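Local coordinates for protein geranyltranstransferase (Enterococcus faecalis, PDB 3P8L) that probably catalyses the condensation of isopentenyl diphosphate with geranyl diphosphate to give (2E,6E)-farnesyl diphosphate and diphosphate, using magnesium as cofactor, at residues Glu141-Leu144 against Leu145-Leu149; Thr204-Val207 against Ile208-Thr212; Ile224-Asp227 against Leu228-Ala231; Leu257-Ala260 against Gly261-Ala265. All blocks are in the same frame, centred on the assembly; numbering follows the deposited sequence. Where two conformers were deposited one is given.

All four contacts are local, about two turns each, and interaction 4 includes a helix junction. Interaction 1 lies on helix 139-153 at the dimer interface, its centre about 16 Å from that of interaction 2, which opens helix 205-230. Interaction 3 closes that same helix, about 29 Å from interaction 2 between centres, and holds the second aspartate-rich motif of the polyprenyl synthases, probably part of the magnesium and diphosphate site. Interaction 4, the start of helix 259-283, packs directly on it: the centres are about 10 Å apart, and I224 CG2 lies 3.4 Å from A262 O. Interactions 1 and 3 fall on opposite sides of the chain's centre, with centres about 33 Å apart.

Interaction 1 of 4, residues Glu141-Leu144 against Leu145-Leu149; sequences EKVL and LMQQL
The side-chain amide of Q147 has V143 over one face: V143 CG1 sits 3.5 Å from Q147 NE2, and the carbonyl oxygen V143 O lies on the same side, 3.6 Å from Q147 CD. Beyond the oxygen end of the amide comes L144, whose CD1 is 4.1 Å from Q147 OE1, the two side chains crossing at about a right angle. Extended beyond CG, Q147 carries its amide back over the preceding turn, and NE2 donates a hydrogen bond to S133 O of the second subunit. The amide of Q148 is turned aside by a bend at chi2 (-63°); its CG, rather than its flat end, meets L144 CD1 as the two chains run alongside.

This stretch of helix 139-153 in the all-alpha isoprenoid synthase fold lies on the dimer interface, where K142, V143 and M146 pack on V143, K142 and M146 of the second subunit. On the inner side L145 and L149 face helix 71-92. Four i to i+4 backbone bonds run through it, among them Q147 N to V143 O at 3.0 Å and Q148 N to L144 O at 2.9 Å. K142, with CG anti to its backbone nitrogen (chi1 -171°), runs alongside M146 in one of that residue's two conformers, K142 CG 3.9 Å from M146 CE; K142 NZ is bonded to S133 O and S135 O of its own chain.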
ATOM      1  N   GLU A 141     -15.480  -5.404 -10.029  1.00 48.70           N
ATOM      2  CA  GLU A 141     -14.326  -4.966 -10.818  1.00 52.42           C
ATOM      3  C   GLU A 141     -13.308  -4.304  -9.899  1.00 50.41           C
ATOM      4  O   GLU A 141     -12.102  -4.495 -10.055  1.00 48.46           O
ATOM      5  CB  GLU A 141     -14.754  -3.949 -11.873  1.00 48.63           C
ATOM      6  CG  GLU A 141     -15.337  -4.544 -13.122  1.00 58.79           C
ATOM      7  CD  GLU A 141     -15.646  -3.484 -14.166  1.00 75.43           C
ATOM      8  OE1 GLU A 141     -15.596  -3.827 -15.366  1.00 88.37           O
ATOM      9  OE2 GLU A 141     -15.930  -2.315 -13.794  1.00 74.86           O
ATOM     10  N   LYS A 142     -13.830  -3.518  -8.963  1.00 45.99           N
ATOM     11  CA  LYS A 142     -13.047  -2.825  -7.957  1.00 50.21           C
ATOM     12  C   LYS A 142     -12.225  -3.825  -7.176  1.00 47.52           C
ATOM     13  O   LYS A 142     -11.010  -3.681  -7.095  1.00 51.02           O
ATOM     14  CB  LYS A 142     -13.956  -2.021  -7.030  1.00 51.65           C
ATOM     15  CG  LYS A 142     -13.214  -1.092  -6.083  1.00 41.00           C
ATOM     16  CD  LYS A 142     -14.157  -0.128  -5.380  1.00 47.76           C
ATOM     17  CE  LYS A 142     -14.487   1.034  -6.279  1.00 35.89           C
ATOM     18  NZ  LYS A 142     -15.168   2.137  -5.509  1.00 38.79           N
ATOM     19  N   VAL A 143     -12.881  -4.872  -6.671  1.00 43.66           N
ATOM     20  CA  VAL A 143     -12.220  -5.897  -5.873  1.00 40.30           C
ATOM     21  C   VAL A 143     -11.193  -6.681  -6.677  1.00 43.40           C
ATOM     22  O   VAL A 143     -10.093  -6.932  -6.190  1.00 42.08           O
ATOM     23  CB  VAL A 143     -13.254  -6.833  -5.162  1.00 42.86           C
ATOM     24  CG1 VAL A 143     -12.625  -8.147  -4.661  1.00 41.37           C
ATOM     25  CG2 VAL A 143     -13.893  -6.115  -4.014  1.00 38.35           C
ATOM     26  N   LEU A 144     -11.537  -7.024  -7.922  1.00 41.62           N
ATOM     27  CA  LEU A 144     -10.610  -7.711  -8.817  1.00 46.66           C
ATOM     28  C   LEU A 144      -9.342  -6.878  -9.056  1.00 35.89           C
ATOM     29  O   LEU A 144      -8.236  -7.398  -9.018  1.00 39.57           O
ATOM     30  CB  LEU A 144     -11.291  -8.033 -10.165  1.00 43.60           C
ATOM     31  CG  LEU A 144     -10.434  -8.686 -11.255  1.00 50.52           C
ATOM     32  CD1 LEU A 144      -9.843 -10.015 -10.790  1.00 47.67           C
ATOM     33  CD2 LEU A 144     -11.253  -8.873 -12.530  1.00 56.36           C
ATOM     34  N   LEU A 145      -9.522  -5.597  -9.317  1.00 37.64           N
ATOM     35  CA  LEU A 145      -8.382  -4.751  -9.670  1.00 41.42           C
ATOM     36  C   LEU A 145      -7.507  -4.444  -8.438  1.00 39.14           C
ATOM     37  O   LEU A 145      -6.298  -4.286  -8.578  1.00 41.74           O
ATOM     38  CB  LEU A 145      -8.842  -3.485 -10.402  1.00 35.93           C
ATOM     39  CG  LEU A 145      -9.327  -3.709 -11.849  1.00 41.06           C
ATOM     40  CD1 LEU A 145      -9.470  -2.398 -12.572  1.00 39.06           C
ATOM     41  CD2 LEU A 145      -8.413  -4.607 -12.638  1.00 37.14           C
ATOM     42  N   MET A 146      -8.114  -4.424  -7.248  1.00 39.38           N
ATOM     43  CA  MET A 146      -7.370  -4.239  -5.995  0.50 39.50           C
ATOM     44  C   MET A 146      -6.545  -5.493  -5.709  1.00 40.11           C
ATOM     45  O   MET A 146      -5.371  -5.403  -5.338  1.00 37.60           O
ATOM     46  CB  MET A 146      -8.307  -3.884  -4.825  0.50 37.51           C
ATOM     47  CG  MET A 146      -8.799  -2.417  -4.834  0.50 43.03           C
ATOM     48  SD  MET A 146      -9.852  -1.901  -3.442  0.50 46.39           S
ATOM     49  CE  MET A 146     -11.139  -3.138  -3.459  0.50 51.97           C
ATOM     50  N   GLN A 147      -7.162  -6.660  -5.915  1.00 39.88           N
ATOM     51  CA  GLN A 147      -6.474  -7.949  -5.824  1.00 37.65           C
ATOM     52  C   GLN A 147      -5.278  -8.006  -6.757  1.00 33.74           C
ATOM     53  O   GLN A 147      -4.166  -8.411  -6.361  1.00 41.00           O
ATOM     54  CB  GLN A 147      -7.430  -9.115  -6.175  1.00 41.73           C
ATOM     55  CG  GLN A 147      -8.432  -9.473  -5.084  1.00 47.31           C
ATOM     56  CD  GLN A 147      -9.541 -10.420  -5.567  1.00 55.42           C
ATOM     57  OE1 GLN A 147      -9.646 -10.723  -6.756  1.00 45.88           O
ATOM     58  NE2 GLN A 147     -10.367 -10.885  -4.633  1.00 41.64           N
ATOM     59  N   GLN A 148      -5.501  -7.593  -7.996  1.00 35.22           N
ATOM     60  CA  GLN A 148      -4.485  -7.675  -9.032  1.00 33.77           C
ATOM     61  C   GLN A 148      -3.357  -6.642  -8.807  1.00 34.12           C
ATOM     62  O   GLN A 148      -2.177  -6.939  -9.023  1.00 34.32           O
ATOM     63  CB  GLN A 148      -5.123  -7.516 -10.416  1.00 40.23           C
ATOM     64  CG  GLN A 148      -5.935  -8.759 -10.890  1.00 41.44           C
ATOM     65  CD  GLN A 148      -5.087  -9.997 -11.046  1.00 42.43           C
ATOM     66  OE1 GLN A 148      -4.061  -9.981 -11.724  1.00 50.73           O
ATOM     67  NE2 GLN A 148      -5.510 -11.092 -10.417  1.00 53.81           N
ATOM     68  N   LEU A 149      -3.719  -5.449  -8.358  1.00 32.12           N
ATOM     69  CA  LEU A 149      -2.700  -4.419  -8.095  1.00 34.89           C
ATOM     70  C   LEU A 149      -1.796  -4.847  -6.965  1.00 30.92           C
ATOM     71  O   LEU A 149      -0.568  -4.773  -7.101  1.00 35.93           O
ATOM     72  CB  LEU A 149      -3.328  -3.049  -7.816  1.00 35.36           C
ATOM     73  CG  LEU A 149      -2.361  -1.857  -7.691  1.00 34.40           C
ATOM     74  CD1 LEU A 149      -1.613  -1.581  -8.995  1.00 28.27           C
ATOM     75  CD2 LEU A 149      -3.143  -0.634  -7.258  1.00 31.62           C
TER

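Interaction 2 of 4, residues Thr204-Val207 against Ile208-Thr212; sequences TEEV and IGLLT
V207 and L211 lie side by side on the first turns of helix 205-230, pointing the same way, with V207 CG1 4.1 Å from L211 CD1. This is the N-terminal end of a long helix in the all-alpha isoprenoid synthase fold, and T204 is its N-cap residue: T204 OG1 accepts a weak capping bond from V207 N at 3.4 Å. V207 sends CG1 away from its backbone nitrogen (chi1 176°), which carries this methyl forward along the helix to the next leucine. The pair is buried, V207 packing on F65 and V284 and L211 on F65, L194 and I280.

E206 and L210 make a second parallel pair, on another side of the helix; the nearest side-chain approach is E206 OE1 to L210 CG at 4.2 Å, a carboxylate oxygen against an apolar branch. Farther along, L210 leaves for helix 259-283, touching K279 and I280, while E206 touches N283 there. I208 instead turns back, its CG1 3.5 Å from T204 O, and meets V199 of helix 175-200.

Among the backbone bonds the straightest is I208 N to T204 O (174°). The carbonyl I208 O is gripped twice from opposite faces, by T212 N at 3.0 Å and by the hydroxyl T212 OG1 at 2.8 Å.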
ATOM      1  N   THR A 204     -13.027 -10.886 -22.096  1.00 50.62           N
ATOM      2  CA  THR A 204     -13.194 -12.199 -21.488  1.00 59.40           C
ATOM      3  C   THR A 204     -11.888 -12.631 -20.853  1.00 60.61           C
ATOM      4  O   THR A 204     -10.837 -12.025 -21.096  1.00 61.39           O
ATOM      5  CB  THR A 204     -13.651 -13.287 -22.513  1.00 58.35           C
ATOM      6  OG1 THR A 204     -12.646 -13.459 -23.524  1.00 61.76           O
ATOM      7  CG2 THR A 204     -14.987 -12.907 -23.161  1.00 61.90           C
ATOM      8  N   GLU A 205     -11.976 -13.692 -20.058  1.00 59.66           N
ATOM      9  CA  GLU A 205     -10.844 -14.311 -19.404  1.00 65.82           C
ATOM     10  C   GLU A 205      -9.820 -14.788 -20.416  1.00 64.27           C
ATOM     11  O   GLU A 205      -8.626 -14.828 -20.133  1.00 63.30           O
ATOM     12  CB  GLU A 205     -11.323 -15.487 -18.545  1.00 67.68           C
ATOM     13  CG  GLU A 205     -10.480 -15.722 -17.296  1.00 79.66           C
ATOM     14  CD  GLU A 205     -10.406 -14.493 -16.393  1.00 88.66           C
ATOM     15  OE1 GLU A 205     -11.468 -14.055 -15.900  1.00 90.41           O
ATOM     16  OE2 GLU A 205      -9.288 -13.971 -16.177  1.00 88.77           O
ATOM     17  N   GLU A 206     -10.304 -15.135 -21.603  1.00 65.53           N
ATOM     18  CA  GLU A 206      -9.462 -15.612 -22.687  1.00 66.59           C
ATOM     19  C   GLU A 206      -8.623 -14.452 -23.254  1.00 58.27           C
ATOM     20  O   GLU A 206      -7.420 -14.596 -23.492  1.00 49.03           O
ATOM     21  CB  GLU A 206     -10.347 -16.237 -23.780  1.00 69.16           C
ATOM     22  CG  GLU A 206      -9.915 -17.632 -24.240  1.00 82.60           C
ATOM     23  CD  GLU A 206      -8.917 -17.606 -25.393  1.00 91.01           C
ATOM     24  OE1 GLU A 206      -7.750 -17.213 -25.167  1.00 89.64           O
ATOM     25  OE2 GLU A 206      -9.300 -17.995 -26.524  1.00 82.11           O
ATOM     26  N   VAL A 207      -9.274 -13.310 -23.457  1.00 54.92           N
ATOM     27  CA  VAL A 207      -8.608 -12.124 -23.990  1.00 57.90           C
ATOM     28  C   VAL A 207      -7.630 -11.547 -22.948  1.00 58.38           C
ATOM     29  O   VAL A 207      -6.476 -11.261 -23.275  1.00 56.58           O
ATOM     30  CB  VAL A 207      -9.631 -11.065 -24.472  1.00 57.63           C
ATOM     31  CG1 VAL A 207      -8.931  -9.785 -24.941  1.00 53.22           C
ATOM     32  CG2 VAL A 207     -10.483 -11.635 -25.605  1.00 59.98           C
ATOM     33  N   ILE A 208      -8.087 -11.436 -21.697  1.00 57.67           N
ATOM     34  CA  ILE A 208      -7.264 -10.928 -20.580  1.00 52.91           C
ATOM     35  C   ILE A 208      -5.988 -11.753 -20.460  1.00 52.37           C
ATOM     36  O   ILE A 208      -4.898 -11.193 -20.306  1.00 53.12           O
ATOM     37  CB  ILE A 208      -8.090 -10.833 -19.263  1.00 51.56           C
ATOM     38  CG1 ILE A 208      -9.043  -9.637 -19.350  1.00 44.79           C
ATOM     39  CG2 ILE A 208      -7.197 -10.731 -18.015  1.00 45.83           C
ATOM     40  CD1 ILE A 208     -10.183  -9.642 -18.333  1.00 47.79           C
ATOM     41  N   GLY A 209      -6.122 -13.073 -20.614  1.00 51.53           N
ATOM     42  CA  GLY A 209      -4.969 -13.984 -20.693  1.00 41.77           C
ATOM     43  C   GLY A 209      -3.988 -13.706 -21.815  1.00 46.56           C
ATOM     44  O   GLY A 209      -2.769 -13.827 -21.630  1.00 47.28           O
ATOM     45  N   LEU A 210      -4.512 -13.350 -22.987  1.00 48.44           N
ATOM     46  CA  LEU A 210      -3.680 -12.942 -24.122  1.00 49.47           C
ATOM     47  C   LEU A 210      -3.021 -11.556 -23.915  1.00 46.64           C
ATOM     48  O   LEU A 210      -1.855 -11.356 -24.253  1.00 45.42           O
ATOM     49  CB  LEU A 210      -4.507 -12.949 -25.411  1.00 49.31           C
ATOM     50  CG  LEU A 210      -4.865 -14.317 -26.022  1.00 60.26           C
ATOM     51  CD1 LEU A 210      -5.633 -14.135 -27.333  1.00 57.06           C
ATOM     52  CD2 LEU A 210      -3.616 -15.176 -26.253  1.00 55.59           C
ATOM     53  N   LEU A 211      -3.777 -10.614 -23.352  1.00 46.29           N
ATOM     54  CA  LEU A 211      -3.247  -9.285 -23.000  1.00 46.88           C
ATOM     55  C   LEU A 211      -2.070  -9.397 -22.026  1.00 41.00           C
ATOM     56  O   LEU A 211      -1.083  -8.681 -22.148  1.00 47.31           O
ATOM     57  CB  LEU A 211      -4.357  -8.428 -22.395  1.00 42.20           C
ATOM     58  CG  LEU A 211      -5.422  -7.971 -23.381  1.00 43.43           C
ATOM     59  CD1 LEU A 211      -6.614  -7.388 -22.638  1.00 45.62           C
ATOM     60  CD2 LEU A 211      -4.847  -6.988 -24.374  1.00 38.55           C
ATOM     61  N   THR A 212      -2.178 -10.345 -21.099  1.00 45.43           N
ATOM     62  CA  THR A 212      -1.116 -10.682 -20.155  1.00 44.90           C
ATOM     63  C   THR A 212       0.170 -11.152 -20.830  1.00 49.36           C
ATOM     64  O   THR A 212       1.278 -10.759 -20.436  1.00 51.97           O
ATOM     65  CB  THR A 212      -1.623 -11.762 -19.204  1.00 49.14           C
ATOM     66  OG1 THR A 212      -2.759 -11.251 -18.509  1.00 44.12           O
ATOM     67  CG2 THR A 212      -0.541 -12.210 -18.210  1.00 43.65           C
TER

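Interaction 3 of 4, residues Ile224-Asp227 against Leu228-Ala231; sequences IRDD and LLDA
I224 and L228 form the tight side of this contact, two side chains running side by side with I224 CG2 3.9 Å from L228 CD1. They belong to the last turns of helix 205-230, whose sequence D226-D227-L228-L229-D230 is the second DDxxD motif of the polyprenyl synthases; in relatives this motif binds magnesium ions that hold the substrate diphosphate, and the same role is probable here. L228 is wedged against the backbone as well, its CG 3.4 Å from I224 O, and L228 N closes a sound helical bond to that oxygen at 2.9 Å. Around the pair, I224 packs on Y253, A265 and L266, and L228 on A262 and P254.

The opposite character appears around L229, an exposed residue. Its CD1 meets the R225 guanidinium at the edge, in the plane of the group, 3.6 Å from R225 NH1. R225 gets there by leaving its backbone with CG roughly anti to N (chi1 154°) and then bending at chi2 and chi3; its outer end is held by the end of helix 289-298 and the residue after it, with NH2 bonded to Q298 O and NE weakly to L299 O. The helical bonding slackens here too: L229 N makes weak bonds to both R225 O and D226 O, and D230 N reaches D226 O only weakly. A231 has already left the helix, while T232 OG1 bonds to L228 O and L229 O. The like-charged carboxylates of D227 and the exposed D230 stand near each other without contact, D227 OD1 4.6 Å from D230 OD2.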
ATOM      1  N   ILE A 224      15.240  -5.328 -22.339  1.00 58.32           N
ATOM      2  CA  ILE A 224      16.307  -5.688 -23.279  1.00 63.01           C
ATOM      3  C   ILE A 224      16.747  -4.469 -24.104  1.00 63.58           C
ATOM      4  O   ILE A 224      17.941  -4.258 -24.303  1.00 62.61           O
ATOM      5  CB  ILE A 224      15.906  -6.880 -24.197  1.00 61.90           C
ATOM      6  CG1 ILE A 224      15.635  -8.137 -23.361  1.00 55.42           C
ATOM      7  CG2 ILE A 224      17.003  -7.175 -25.225  1.00 64.84           C
ATOM      8  CD1 ILE A 224      14.815  -9.201 -24.074  1.00 54.30           C
ATOM      9  N   ARG A 225      15.776  -3.671 -24.551  1.00 63.84           N
ATOM     10  CA  ARG A 225      16.020  -2.404 -25.260  1.00 66.94           C
ATOM     11  C   ARG A 225      16.813  -1.390 -24.423  1.00 68.90           C
ATOM     12  O   ARG A 225      17.737  -0.750 -24.934  1.00 72.72           O
ATOM     13  CB  ARG A 225      14.682  -1.817 -25.731  1.00 69.40           C
ATOM     14  CG  ARG A 225      14.606  -0.307 -25.919  1.00 73.14           C
ATOM     15  CD  ARG A 225      14.952   0.101 -27.341  1.00 81.25           C
ATOM     16  NE  ARG A 225      13.958   1.018 -27.898  1.00 90.49           N
ATOM     17  CZ  ARG A 225      13.892   2.324 -27.644  1.00 93.97           C
ATOM     18  NH1 ARG A 225      14.763   2.909 -26.830  1.00 94.86           N
ATOM     19  NH2 ARG A 225      12.942   3.053 -28.211  1.00 99.94           N
ATOM     20  N   ASP A 226      16.472  -1.268 -23.142  1.00 67.82           N
ATOM     21  CA  ASP A 226      17.174  -0.351 -22.243  1.00 70.52           C
ATOM     22  C   ASP A 226      18.597  -0.808 -21.907  1.00 72.55           C
ATOM     23  O   ASP A 226      19.511   0.013 -21.821  1.00 71.34           O
ATOM     24  CB  ASP A 226      16.354  -0.097 -20.974  1.00 71.17           C
ATOM     25  CG  ASP A 226      15.243   0.937 -21.186  1.00 76.33           C
ATOM     26  OD1 ASP A 226      14.655   1.381 -20.178  1.00 80.62           O
ATOM     27  OD2 ASP A 226      14.955   1.311 -22.349  1.00 71.64           O
ATOM     28  N   ASP A 227      18.772  -2.119 -21.735  1.00 77.04           N
ATOM     29  CA  ASP A 227      20.084  -2.729 -21.501  1.00 80.66           C
ATOM     30  C   ASP A 227      20.986  -2.651 -22.738  1.00 80.74           C
ATOM     31  O   ASP A 227      22.206  -2.564 -22.612  1.00 83.02           O
ATOM     32  CB  ASP A 227      19.930  -4.192 -21.058  1.00 81.63           C
ATOM     33  CG  ASP A 227      19.524  -4.333 -19.594  1.00 84.42           C
ATOM     34  OD1 ASP A 227      19.277  -3.308 -18.921  1.00 82.62           O
ATOM     35  OD2 ASP A 227      19.455  -5.486 -19.114  1.00 92.82           O
ATOM     36  N   LEU A 228      20.375  -2.682 -23.922  1.00 80.74           N
ATOM     37  CA  LEU A 228      21.091  -2.531 -25.188  1.00 81.39           C
ATOM     38  C   LEU A 228      21.563  -1.097 -25.431  1.00 86.02           C
ATOM     39  O   LEU A 228      22.516  -0.873 -26.186  1.00 86.97           O
ATOM     40  CB  LEU A 228      20.223  -2.997 -26.360  1.00 79.52           C
ATOM     41  CG  LEU A 228      20.290  -4.472 -26.757  1.00 79.31           C
ATOM     42  CD1 LEU A 228      19.051  -4.860 -27.548  1.00 79.18           C
ATOM     43  CD2 LEU A 228      21.559  -4.778 -27.555  1.00 76.05           C
ATOM     44  N   LEU A 229      20.896  -0.132 -24.798  1.00 89.80           N
ATOM     45  CA  LEU A 229      21.287   1.272 -24.902  1.00 94.18           C
ATOM     46  C   LEU A 229      22.507   1.609 -24.041  1.00 97.99           C
ATOM     47  O   LEU A 229      23.316   2.464 -24.417  1.00 98.90           O
ATOM     48  CB  LEU A 229      20.116   2.202 -24.567  1.00 93.63           C
ATOM     49  CG  LEU A 229      18.981   2.316 -25.591  1.00 89.04           C
ATOM     50  CD1 LEU A 229      17.894   3.242 -25.062  1.00 89.93           C
ATOM     51  CD2 LEU A 229      19.480   2.789 -26.953  1.00 78.45           C
ATOM     52  N   ASP A 230      22.627   0.936 -22.895  1.00101.28           N
ATOM     53  CA  ASP A 230      23.761   1.116 -21.983  1.00105.26           C
ATOM     54  C   ASP A 230      25.080   0.673 -22.609  1.00107.23           C
ATOM     55  O   ASP A 230      26.101   1.344 -22.453  1.00109.43           O
ATOM     56  CB  ASP A 230      23.527   0.367 -20.666  1.00105.04           C
ATOM     57  CG  ASP A 230      22.436   0.998 -19.813  1.00104.83           C
ATOM     58  OD1 ASP A 230      22.003   2.131 -20.117  1.00103.48           O
ATOM     59  OD2 ASP A 230      22.013   0.356 -18.826  1.00 98.96           O
ATOM     60  N   ALA A 231      25.043  -0.444 -23.332  1.00109.29           N
ATOM     61  CA  ALA A 231      26.229  -0.993 -23.988  1.00111.52           C
ATOM     62  C   ALA A 231      26.404  -0.508 -25.438  1.00112.97           C
ATOM     63  O   ALA A 231      26.855  -1.265 -26.302  1.00113.39           O
ATOM     64  CB  ALA A 231      26.216  -2.524 -23.915  1.00110.72           C
TER

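Interaction 4 of 4, residues Leu257-Ala260 against Gly261-Ala265; sequences LGIA and GAKDA
L257 reaches along the start of helix 259-283, its CD1 3.9 Å from the methyl A265 CB and 3.8 Å from G261 O. This is the apolar side-chain touch of the contact, and it spans the junction of two helices, since L257 ends helix 253-257. The bond from CA to CB of L257 points toward residues 261-265, and with CG anti to the carbonyl carbon (chi1 -59°) CD1 comes to G261 O and A265 CB, while L257 CB lies over the bare backbone of G261, 4.0 Å from A262 N. Outside this shell the backbone sets the geometry. G258 leaves the first helix with a positive phi of 91° and at once becomes the N-cap of the second, offering its carbonyl to A262 N at 3.1 Å. I259 O takes K263 N at 3.0 Å and a weak second donor, A262 N, while A260 O accepts D264 N.

I259 and K263 cross on the exposed side, where I259 CG2 and K263 NZ come within 4.1 Å; the lysine is bent at its last torsion (chi4 65°). Farther out, A262 packs on P254 and on L228, A265 on I224, and I259 also on P254.

Two glycines thus border L257 O: the positive phi of G258 by itself calls for glycine, and at G261 too a backbone without CB is what lets the chain pass that oxygen.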
ATOM      1  N   LEU A 257      24.297 -12.738 -23.471  1.00 88.59           N
ATOM      2  CA  LEU A 257      23.969 -13.252 -24.807  1.00 85.38           C
ATOM      3  C   LEU A 257      24.907 -12.771 -25.909  1.00 82.08           C
ATOM      4  O   LEU A 257      24.944 -13.356 -26.997  1.00 76.47           O
ATOM      5  CB  LEU A 257      22.530 -12.880 -25.190  1.00 85.27           C
ATOM      6  CG  LEU A 257      21.346 -13.328 -24.324  1.00 89.40           C
ATOM      7  CD1 LEU A 257      20.038 -12.843 -24.927  1.00 90.42           C
ATOM      8  CD2 LEU A 257      21.316 -14.830 -24.167  1.00 86.06           C
ATOM      9  N   GLY A 258      25.654 -11.706 -25.634  1.00 80.59           N
ATOM     10  CA  GLY A 258      26.334 -10.961 -26.687  1.00 80.80           C
ATOM     11  C   GLY A 258      25.398  -9.863 -27.162  1.00 84.23           C
ATOM     12  O   GLY A 258      24.186  -9.931 -26.933  1.00 83.30           O
ATOM     13  N   ILE A 259      25.962  -8.849 -27.814  1.00 86.17           N
ATOM     14  CA  ILE A 259      25.189  -7.720 -28.330  1.00 87.10           C
ATOM     15  C   ILE A 259      24.206  -8.183 -29.413  1.00 87.82           C
ATOM     16  O   ILE A 259      23.014  -7.866 -29.343  1.00 89.39           O
ATOM     17  CB  ILE A 259      26.113  -6.581 -28.880  1.00 88.44           C
ATOM     18  CG1 ILE A 259      27.204  -6.189 -27.863  1.00 89.48           C
ATOM     19  CG2 ILE A 259      25.291  -5.369 -29.350  1.00 88.82           C
ATOM     20  CD1 ILE A 259      26.751  -5.327 -26.678  1.00 88.76           C
ATOM     21  N   ALA A 260      24.707  -8.951 -30.384  1.00 87.48           N
ATOM     22  CA  ALA A 260      23.904  -9.451 -31.512  1.00 86.40           C
ATOM     23  C   ALA A 260      22.814 -10.457 -31.108  1.00 86.98           C
ATOM     24  O   ALA A 260      21.743 -10.509 -31.727  1.00 85.49           O
ATOM     25  CB  ALA A 260      24.807 -10.041 -32.587  1.00 84.25           C
ATOM     26  N   GLY A 261      23.095 -11.246 -30.072  1.00 86.82           N
ATOM     27  CA  GLY A 261      22.120 -12.178 -29.504  1.00 84.82           C
ATOM     28  C   GLY A 261      21.037 -11.487 -28.685  1.00 83.48           C
ATOM     29  O   GLY A 261      19.914 -11.984 -28.594  1.00 81.39           O
ATOM     30  N   ALA A 262      21.381 -10.348 -28.078  1.00 80.84           N
ATOM     31  CA  ALA A 262      20.404  -9.518 -27.364  1.00 78.22           C
ATOM     32  C   ALA A 262      19.491  -8.736 -28.320  1.00 74.80           C
ATOM     33  O   ALA A 262      18.320  -8.514 -28.013  1.00 74.64           O
ATOM     34  CB  ALA A 262      21.097  -8.581 -26.389  1.00 74.09           C
ATOM     35  N   LYS A 263      20.031  -8.324 -29.471  1.00 73.27           N
ATOM     36  CA  LYS A 263      19.239  -7.703 -30.546  1.00 71.89           C
ATOM     37  C   LYS A 263      18.205  -8.690 -31.069  1.00 72.55           C
ATOM     38  O   LYS A 263      17.068  -8.314 -31.372  1.00 75.50           O
ATOM     39  CB  LYS A 263      20.131  -7.247 -31.709  1.00 71.53           C
ATOM     40  CG  LYS A 263      20.854  -5.922 -31.510  1.00 73.01           C
ATOM     41  CD  LYS A 263      21.685  -5.568 -32.742  1.00 78.14           C
ATOM     42  CE  LYS A 263      21.869  -4.059 -32.913  1.00 86.24           C
ATOM     43  NZ  LYS A 263      22.656  -3.431 -31.813  1.00 83.09           N
ATOM     44  N   ASP A 264      18.608  -9.955 -31.166  1.00 72.71           N
ATOM     45  CA  ASP A 264      17.701 -11.024 -31.560  1.00 70.80           C
ATOM     46  C   ASP A 264      16.725 -11.374 -30.453  1.00 67.44           C
ATOM     47  O   ASP A 264      15.592 -11.764 -30.729  1.00 70.28           O
ATOM     48  CB  ASP A 264      18.476 -12.262 -32.015  1.00 72.05           C
ATOM     49  CG  ASP A 264      18.897 -12.184 -33.473  1.00 82.39           C
ATOM     50  OD1 ASP A 264      19.709 -13.031 -33.900  1.00 87.48           O
ATOM     51  OD2 ASP A 264      18.416 -11.284 -34.199  1.00 84.82           O
ATOM     52  N   ALA A 265      17.156 -11.228 -29.203  1.00 66.06           N
ATOM     53  CA  ALA A 265      16.251 -11.395 -28.060  1.00 65.89           C
ATOM     54  C   ALA A 265      15.101 -10.379 -28.135  1.00 64.53           C
ATOM     55  O   ALA A 265      13.932 -10.739 -27.939  1.00 59.42           O
ATOM     56  CB  ALA A 265      17.007 -11.263 -26.749  1.00 64.81           C
TER